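Local coordinates for SusD superfamily protein (Parabacteroides distasonis, PDB 3OTN) that probably binds carbohydrate or another nutrient at the bacterial outer membrane, at residues A[187-199]-A[212-224]. Residues are numbered along the deposited sequence; the frame is centred on the assembly and turned at random.
Sequences MGAVKALLADVYL and YYAESAKRSLEVI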
loop_
_atom_site.group_PDB
_atom_site.type_symbol
_atom_site.label_atom_id
_atom_site.label_comp_id
_atom_site.label_asym_id
_atom_site.label_seq_id
_atom_site.Cartn_x
_atom_site.Cartn_y
_atom_site.Cartn_z
HETATM N N MSE A 187 3.003 -5.107 -17.645
HETATM C CA MSE A 187 4.336 -4.504 -17.582
HETATM C C MSE A 187 4.294 -3.200 -16.802
HETATM O O MSE A 187 5.261 -2.855 -16.118
HETATM C CB MSE A 187 4.907 -4.269 -18.975
HETATM C CG MSE A 187 6.373 -3.963 -18.941
HETATM SE SE MSE A 187 7.269 -5.618 -18.494
HETATM C CE MSE A 187 7.076 -6.520 -20.196
ATOM N N GLY A 188 3.181 -2.475 -16.860
ATOM C CA GLY A 188 3.058 -1.267 -16.034
ATOM C C GLY A 188 3.194 -1.556 -14.533
ATOM O O GLY A 188 3.823 -0.797 -13.811
ATOM N N ALA A 189 2.609 -2.668 -14.078
ATOM C CA ALA A 189 2.725 -3.107 -12.709
ATOM C C ALA A 189 4.182 -3.446 -12.371
ATOM O O ALA A 189 4.682 -3.053 -11.314
ATOM C CB ALA A 189 1.772 -4.358 -12.428
ATOM N N VAL A 190 4.851 -4.163 -13.275
ATOM C CA VAL A 190 6.254 -4.527 -13.075
ATOM C C VAL A 190 7.112 -3.284 -12.965
ATOM O O VAL A 190 7.990 -3.215 -12.102
ATOM C CB VAL A 190 6.794 -5.401 -14.273
ATOM C CG1 VAL A 190 8.318 -5.528 -14.213
ATOM C CG2 VAL A 190 6.098 -6.745 -14.312
ATOM N N LYS A 191 6.885 -2.323 -13.855
ATOM C CA LYS A 191 7.693 -1.083 -13.844
ATOM C C LYS A 191 7.406 -0.245 -12.610
ATOM O O LYS A 191 8.321 0.328 -12.061
ATOM C CB LYS A 191 7.473 -0.190 -15.080
ATOM C CG LYS A 191 7.686 -0.818 -16.408
ATOM C CD LYS A 191 9.073 -1.199 -16.658
ATOM C CE LYS A 191 9.272 -1.640 -18.159
ATOM N NZ LYS A 191 10.708 -1.820 -18.337
ATOM N N ALA A 192 6.151 -0.192 -12.167
ATOM C CA ALA A 192 5.781 0.560 -10.945
ATOM C C ALA A 192 6.443 -0.051 -9.706
ATOM O O ALA A 192 7.020 0.658 -8.879
ATOM C CB ALA A 192 4.260 0.607 -10.775
ATOM N N LEU A 193 6.367 -1.371 -9.582
ATOM C CA LEU A 193 6.998 -2.063 -8.484
ATOM C C LEU A 193 8.502 -1.918 -8.517
ATOM O O LEU A 193 9.105 -1.632 -7.477
ATOM C CB LEU A 193 6.645 -3.551 -8.468
ATOM C CG LEU A 193 7.266 -4.380 -7.332
ATOM C CD1 LEU A 193 7.008 -3.737 -5.950
ATOM C CD2 LEU A 193 6.745 -5.811 -7.393
ATOM N N LEU A 194 9.107 -2.106 -9.697
ATOM C CA LEU A 194 10.561 -2.025 -9.815
ATOM C C LEU A 194 11.046 -0.574 -9.574
ATOM O O LEU A 194 12.101 -0.373 -8.959
ATOM C CB LEU A 194 11.071 -2.619 -11.139
ATOM C CG LEU A 194 12.587 -2.693 -11.346
ATOM C CD1 LEU A 194 13.299 -3.344 -10.161
ATOM C CD2 LEU A 194 12.932 -3.428 -12.639
ATOM N N ALA A 195 10.263 0.433 -9.976
ATOM C CA ALA A 195 10.594 1.821 -9.601
ATOM C C ALA A 195 10.690 1.977 -8.062
ATOM O O ALA A 195 11.622 2.566 -7.523
ATOM C CB ALA A 195 9.570 2.815 -10.177
ATOM N N ASP A 196 9.717 1.418 -7.384
ATOM C CA ASP A 196 9.604 1.512 -5.949
ATOM C C ASP A 196 10.741 0.713 -5.271
ATOM O O ASP A 196 11.346 1.186 -4.276
ATOM C CB ASP A 196 8.217 0.999 -5.533
ATOM C CG ASP A 196 7.783 1.451 -4.140
ATOM O OD1 ASP A 196 8.544 2.126 -3.430
ATOM O OD2 ASP A 196 6.656 1.075 -3.734
ATOM N N VAL A 197 11.029 -0.476 -5.801
ATOM C CA VAL A 197 12.136 -1.292 -5.312
ATOM C C VAL A 197 13.468 -0.539 -5.354
ATOM O O VAL A 197 14.153 -0.439 -4.359
ATOM C CB VAL A 197 12.223 -2.647 -6.064
ATOM C CG1 VAL A 197 13.552 -3.348 -5.809
ATOM C CG2 VAL A 197 11.012 -3.536 -5.649
ATOM N N TYR A 198 13.807 0.014 -6.503
ATOM C CA TYR A 198 15.048 0.750 -6.646
ATOM C C TYR A 198 15.107 2.063 -5.853
ATOM O O TYR A 198 16.148 2.389 -5.288
ATOM C CB TYR A 198 15.284 1.025 -8.124
ATOM C CG TYR A 198 15.828 -0.132 -8.926
ATOM C CD1 TYR A 198 16.844 -0.972 -8.418
ATOM C CD2 TYR A 198 15.464 -0.298 -10.250
ATOM C CE1 TYR A 198 17.415 -1.969 -9.192
ATOM C CE2 TYR A 198 16.034 -1.311 -11.031
ATOM C CZ TYR A 198 16.997 -2.139 -10.513
ATOM O OH TYR A 198 17.584 -3.116 -11.325
ATOM N N LEU A 199 13.986 2.798 -5.792
ATOM C CA LEU A 199 13.900 3.994 -4.966
ATOM C C LEU A 199 14.157 3.658 -3.492
ATOM O O LEU A 199 14.907 4.371 -2.813
ATOM C CB LEU A 199 12.529 4.671 -5.115
ATOM C CG LEU A 199 12.236 5.914 -4.273
ATOM C CD1 LEU A 199 13.256 7.013 -4.528
ATOM C CD2 LEU A 199 10.729 6.369 -4.520
ATOM N N TYR A 212 20.918 3.880 -8.003
ATOM C CA TYR A 212 19.620 3.252 -7.783
ATOM C C TYR A 212 18.471 4.233 -7.990
ATOM O O TYR A 212 17.404 3.842 -8.496
ATOM C CB TYR A 212 19.551 2.551 -6.419
ATOM C CG TYR A 212 20.428 1.315 -6.383
ATOM C CD1 TYR A 212 19.943 0.104 -6.853
ATOM C CD2 TYR A 212 21.738 1.360 -5.921
ATOM C CE1 TYR A 212 20.719 -1.038 -6.850
ATOM C CE2 TYR A 212 22.538 0.219 -5.927
ATOM C CZ TYR A 212 22.014 -0.978 -6.385
ATOM O OH TYR A 212 22.766 -2.116 -6.374
ATOM N N TYR A 213 18.679 5.498 -7.652
ATOM C CA TYR A 213 17.676 6.521 -8.012
ATOM C C TYR A 213 17.498 6.612 -9.533
ATOM O O TYR A 213 16.385 6.729 -10.015
ATOM C CB TYR A 213 18.050 7.914 -7.502
ATOM C CG TYR A 213 18.047 8.071 -6.010
ATOM C CD1 TYR A 213 16.872 7.965 -5.283
ATOM C CD2 TYR A 213 19.221 8.399 -5.332
ATOM C CE1 TYR A 213 16.860 8.182 -3.890
ATOM C CE2 TYR A 213 19.234 8.591 -3.953
ATOM C CZ TYR A 213 18.056 8.472 -3.241
ATOM O OH TYR A 213 18.045 8.646 -1.878
ATOM N N ALA A 214 18.607 6.582 -10.282
ATOM C CA ALA A 214 18.520 6.663 -11.743
ATOM C C ALA A 214 17.838 5.403 -12.308
ATOM O O ALA A 214 17.037 5.510 -13.240
ATOM C CB ALA A 214 19.880 6.859 -12.359
ATOM N N GLU A 215 18.133 4.221 -11.757
ATOM C CA GLU A 215 17.452 2.998 -12.216
ATOM C C GLU A 215 15.943 3.088 -11.955
ATOM O O GLU A 215 15.140 2.634 -12.777
ATOM C CB GLU A 215 18.044 1.750 -11.568
ATOM C CG GLU A 215 19.457 1.443 -12.025
ATOM C CD GLU A 215 19.563 1.223 -13.523
ATOM O OE1 GLU A 215 18.771 0.412 -14.057
ATOM O OE2 GLU A 215 20.453 1.840 -14.157
ATOM N N SER A 216 15.563 3.672 -10.809
ATOM C CA SER A 216 14.133 3.886 -10.458
ATOM C C SER A 216 13.449 4.782 -11.474
ATOM O O SER A 216 12.416 4.402 -12.053
ATOM C CB SER A 216 13.971 4.513 -9.054
ATOM O OG SER A 216 12.599 4.776 -8.725
ATOM N N ALA A 217 14.029 5.966 -11.663
ATOM C CA ALA A 217 13.514 6.982 -12.586
ATOM C C ALA A 217 13.276 6.427 -14.015
ATOM O O ALA A 217 12.279 6.792 -14.633
ATOM C CB ALA A 217 14.448 8.236 -12.618
ATOM N N LYS A 218 14.154 5.529 -14.490
ATOM C CA LYS A 218 14.011 4.878 -15.798
ATOM C C LYS A 218 12.646 4.176 -15.903
ATOM O O LYS A 218 11.932 4.289 -16.921
ATOM C CB LYS A 218 15.149 3.845 -16.010
ATOM C CG LYS A 218 15.311 3.324 -17.443
ATOM C CD LYS A 218 16.183 2.040 -17.556
ATOM C CE LYS A 218 17.675 2.255 -17.230
ATOM N NZ LYS A 218 18.503 0.977 -17.240
ATOM N N ARG A 219 12.298 3.432 -14.851
ATOM C CA ARG A 219 11.073 2.639 -14.860
ATOM C C ARG A 219 9.810 3.468 -14.789
ATOM O O ARG A 219 8.883 3.218 -15.531
ATOM C CB ARG A 219 11.054 1.577 -13.762
ATOM C CG ARG A 219 11.753 0.277 -14.146
ATOM C CD ARG A 219 13.151 0.461 -14.523
ATOM N NE ARG A 219 13.824 -0.765 -14.904
ATOM C CZ ARG A 219 15.146 -0.932 -14.860
ATOM N NH1 ARG A 219 15.950 0.044 -14.447
ATOM N NH2 ARG A 219 15.670 -2.079 -15.257
ATOM N N SER A 220 9.766 4.416 -13.866
ATOM C CA SER A 220 8.600 5.297 -13.753
ATOM C C SER A 220 8.413 6.139 -15.023
ATOM O O SER A 220 7.261 6.369 -15.444
ATOM C CB SER A 220 8.671 6.139 -12.467
ATOM O OG SER A 220 9.938 6.751 -12.349
ATOM N N LEU A 221 9.527 6.584 -15.638
ATOM C CA LEU A 221 9.469 7.335 -16.893
ATOM C C LEU A 221 8.877 6.484 -18.015
ATOM O O LEU A 221 8.076 6.993 -18.804
ATOM C CB LEU A 221 10.835 7.851 -17.334
ATOM C CG LEU A 221 10.840 8.874 -18.478
ATOM C CD1 LEU A 221 9.982 10.066 -18.152
ATOM C CD2 LEU A 221 12.271 9.330 -18.742
ATOM N N GLU A 222 9.238 5.194 -18.060
ATOM C CA GLU A 222 8.650 4.262 -19.042
ATOM C C GLU A 222 7.127 4.223 -18.899
ATOM O O GLU A 222 6.407 4.260 -19.913
ATOM C CB GLU A 222 9.281 2.850 -18.958
ATOM C CG GLU A 222 10.697 2.768 -19.609
ATOM C CD GLU A 222 11.532 1.508 -19.249
ATOM O OE1 GLU A 222 11.069 0.630 -18.520
ATOM O OE2 GLU A 222 12.694 1.394 -19.704
ATOM N N VAL A 223 6.629 4.178 -17.654
ATOM C CA VAL A 223 5.180 4.168 -17.421
ATOM C C VAL A 223 4.523 5.460 -17.943
ATOM O O VAL A 223 3.460 5.412 -18.554
ATOM C CB VAL A 223 4.813 3.937 -15.916
ATOM C CG1 VAL A 223 3.280 3.985 -15.699
ATOM C CG2 VAL A 223 5.352 2.582 -15.424
ATOM N N ILE A 224 5.149 6.595 -17.671
ATOM C CA ILE A 224 4.682 7.899 -18.179
ATOM C C ILE A 224 4.638 7.896 -19.712
ATOM O O ILE A 224 3.612 8.212 -20.309
ATOM C CB ILE A 224 5.573 9.067 -17.672
ATOM C CG1 ILE A 224 5.446 9.215 -16.157
ATOM C CG2 ILE A 224 5.201 10.418 -18.358
ATOM C CD1 ILE A 224 6.494 10.190 -15.527
#
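Arg219 lies as a knob among Lys191, Leu194, Ala195 and Tyr198 of the facing helix, where residues 187-199 and 212-224 run antiparallel with their axes 7.7 Å apart at closest approach. Followed outward, Arg219 first sets its CB against the backbone of 187-199, 3.5 Å from Lys191 O. CG comes next to Lys191 CD, the two side chains crossing at about a right angle. A bend at chi2 (58°) then turns the chain toward Tyr198, and Arg219 NE passes Leu194 CD2 at 3.6 Å. At the tip, Tyr198 CE2 sits over one face of the guanidinium, toward its rim, while Arg219 NH1 hydrogen-bonds to Glu215 O of its own helix and, in one of the two deposited conformers of Glu215, makes a salt bridge to its OE1. Arg219 NE and Lys191 NZ both form salt bridges with Glu172 OE2, at the end of helix 156-172, which probably offsets the closeness of these two positive groups. With an alanine at Arg219, Glu172 would probably keep Lys191 alone of the two cations described here, and a gap is likely to open beside Leu194 and Tyr198. The Tyr198 ring is held between Glu215 CB of the facing helix, in a CH-pi contact 3.8 Å from the ring centroid, and Leu194 CD1 of its own helix on the opposite face. Where the backbones come nearest, Ser216 OG donates to Ala195 O (2.7 Å); Leu199 N reaches the same oxygen from the other face of the carbonyl plane. Toward the other end, the Lys191 NZ to Glu222 OE1 salt bridge is modelled unusually short, its exact length doubtful. The result is a buried antiparallel helical hairpin, consistent with the TPR-like architecture of SusD proteins, with helix 156-172 meeting both members through Leu169, helix 108-133 packing on 187-199, and helix 360-375 touching both.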